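Local structure of DnaD-like replication protein (Streptococcus mutans UA159, 2ZC2) at residues A[59-62]-A[63-67]. The protein is a DnaD-like member of the DnaB/DnaD family that probably acts in DNA replication initiation, the chain being a zinc-binding helical domain of the longer protein. Sequence-based numbering, arbitrary orientation.
Sequences QAIL and RNWRH
A60 O accepts the backbone N of N64 at 2.8 Å, nearly straight at 173°, one of four successive i to i+4 bonds that make residues 59-66 a worked example of the alpha-helix, here the C-terminal part of helix 55-67. L62 O takes the N of R66 at an equal 2.8 Å. On this frame the same four-residue spacing pairs side chains, and the clearest case is I61 with W65. The first torsion of I61 sets CG1 beside the backbone N and leaves CG2 as the branch over the indole: this methyl, I61 CG2, sits over the face of the six-membered ring of W65, 3.7 Å from its centroid and 10° off the normal, a CH-pi contact. The backbone carbonyl I61 O sits over the same indole nearer its root, 3.7 Å from W65 CG, while L62 CD2 approaches W65 CE3 obliquely at 4.1 Å. L62 and W65 also touch helix 37-50, both meeting A43, so this flank of the helix packs into the all-helical fold. Elsewhere on the helix R63 doubles back: the bend at chi3 (-53°) returns the guanidinium toward the preceding turn, where A60 CA lies over one of its faces. The side chain of R66 leads away from that turn and ends near D33, a residue seen to bind zinc. At the fold-back, R63 NH2 ends 3.6 Å from the methyl CB of A60.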
loop_
_atom_site.group_PDB
_atom_site.type_symbol
_atom_site.label_atom_id
_atom_site.label_comp_id
_atom_site.label_asym_id
_atom_site.label_seq_id
_atom_site.Cartn_x
_atom_site.Cartn_y
_atom_site.Cartn_z
ATOM N N GLN A 59 5.574 -0.594 2.003
ATOM C CA GLN A 59 5.924 -1.749 1.143
ATOM C C GLN A 59 6.358 -2.992 1.899
ATOM O O GLN A 59 6.035 -4.042 1.465
ATOM C CB GLN A 59 7.015 -1.413 0.095
ATOM C CG GLN A 59 6.588 -0.280 -0.791
ATOM C CD GLN A 59 5.301 -0.645 -1.579
ATOM O OE1 GLN A 59 4.370 0.132 -1.645
ATOM N NE2 GLN A 59 5.277 -1.843 -2.178
ATOM N N ALA A 60 7.130 -2.861 2.983
ATOM C CA ALA A 60 7.479 -4.033 3.821
ATOM C C ALA A 60 6.221 -4.730 4.423
ATOM O O ALA A 60 6.099 -5.980 4.449
ATOM C CB ALA A 60 8.489 -3.610 4.913
ATOM N N ILE A 61 5.270 -3.925 4.888
ATOM C CA ILE A 61 3.972 -4.489 5.302
ATOM C C ILE A 61 3.330 -5.290 4.186
ATOM O O ILE A 61 2.948 -6.431 4.414
ATOM C CB ILE A 61 2.973 -3.433 5.937
ATOM C CG1 ILE A 61 3.567 -2.755 7.145
ATOM C CG2 ILE A 61 1.639 -4.099 6.286
ATOM C CD1 ILE A 61 2.790 -1.437 7.629
ATOM N N LEU A 62 3.240 -4.734 2.978
ATOM C CA LEU A 62 2.681 -5.450 1.844
ATOM C C LEU A 62 3.443 -6.736 1.517
ATOM O O LEU A 62 2.818 -7.754 1.180
ATOM C CB LEU A 62 2.625 -4.580 0.577
ATOM C CG LEU A 62 1.560 -3.504 0.657
ATOM C CD1 LEU A 62 1.757 -2.500 -0.450
ATOM C CD2 LEU A 62 0.150 -4.174 0.665
ATOM N N ARG A 63 4.781 -6.684 1.598
ATOM C CA ARG A 63 5.632 -7.872 1.331
ATOM C C ARG A 63 5.449 -8.952 2.355
ATOM O O ARG A 63 5.394 -10.116 2.022
ATOM C CB ARG A 63 7.139 -7.517 1.270
ATOM C CG ARG A 63 7.531 -6.956 0.002
ATOM C CD ARG A 63 9.061 -6.996 -0.157
ATOM N NE ARG A 63 9.680 -6.370 0.989
ATOM C CZ ARG A 63 9.979 -5.076 1.050
ATOM N NH1 ARG A 63 9.754 -4.302 0.013
ATOM N NH2 ARG A 63 10.566 -4.595 2.142
ATOM N N ASN A 64 5.405 -8.591 3.620
ATOM C CA ASN A 64 5.098 -9.600 4.620
ATOM C C ASN A 64 3.740 -10.271 4.324
ATOM O O ASN A 64 3.660 -11.497 4.340
ATOM C CB ASN A 64 5.183 -9.032 6.033
ATOM C CG ASN A 64 4.618 -9.978 7.071
ATOM O OD1 ASN A 64 3.469 -9.804 7.524
ATOM N ND2 ASN A 64 5.399 -11.023 7.425
ATOM N N TRP A 65 2.706 -9.499 3.986
ATOM C CA TRP A 65 1.403 -10.078 3.586
ATOM C C TRP A 65 1.488 -10.944 2.325
ATOM O O TRP A 65 0.935 -12.021 2.296
ATOM C CB TRP A 65 0.295 -9.003 3.403
ATOM C CG TRP A 65 -0.165 -8.407 4.674
ATOM C CD1 TRP A 65 -0.022 -8.944 5.909
ATOM C CD2 TRP A 65 -0.811 -7.118 4.858
ATOM N NE1 TRP A 65 -0.530 -8.069 6.864
ATOM C CE2 TRP A 65 -1.034 -6.955 6.244
ATOM C CE3 TRP A 65 -1.192 -6.082 3.987
ATOM C CZ2 TRP A 65 -1.666 -5.804 6.787
ATOM C CZ3 TRP A 65 -1.814 -4.967 4.516
ATOM C CH2 TRP A 65 -2.047 -4.836 5.905
ATOM N N ARG A 66 2.190 -10.491 1.292
ATOM C CA ARG A 66 2.349 -11.315 0.102
ATOM C C ARG A 66 3.036 -12.670 0.352
ATOM O O ARG A 66 2.702 -13.667 -0.306
ATOM C CB ARG A 66 3.111 -10.578 -0.968
ATOM C CG ARG A 66 3.154 -11.373 -2.272
ATOM C CD ARG A 66 4.240 -10.912 -3.224
ATOM N NE ARG A 66 3.851 -11.097 -4.634
ATOM C CZ ARG A 66 3.890 -12.247 -5.321
ATOM N NH1 ARG A 66 4.294 -13.385 -4.752
ATOM N NH2 ARG A 66 3.503 -12.251 -6.601
ATOM N N HIS A 67 3.998 -12.693 1.287
ATOM C CA HIS A 67 4.752 -13.908 1.667
ATOM C C HIS A 67 3.819 -14.980 2.171
ATOM O O HIS A 67 4.095 -16.180 2.021
ATOM C CB HIS A 67 5.753 -13.640 2.822
ATOM C CG HIS A 67 7.062 -13.042 2.391
ATOM N ND1 HIS A 67 7.440 -12.929 1.070
ATOM C CD2 HIS A 67 8.103 -12.564 3.121
ATOM C CE1 HIS A 67 8.646 -12.386 1.005
ATOM N NE2 HIS A 67 9.068 -12.151 2.234
#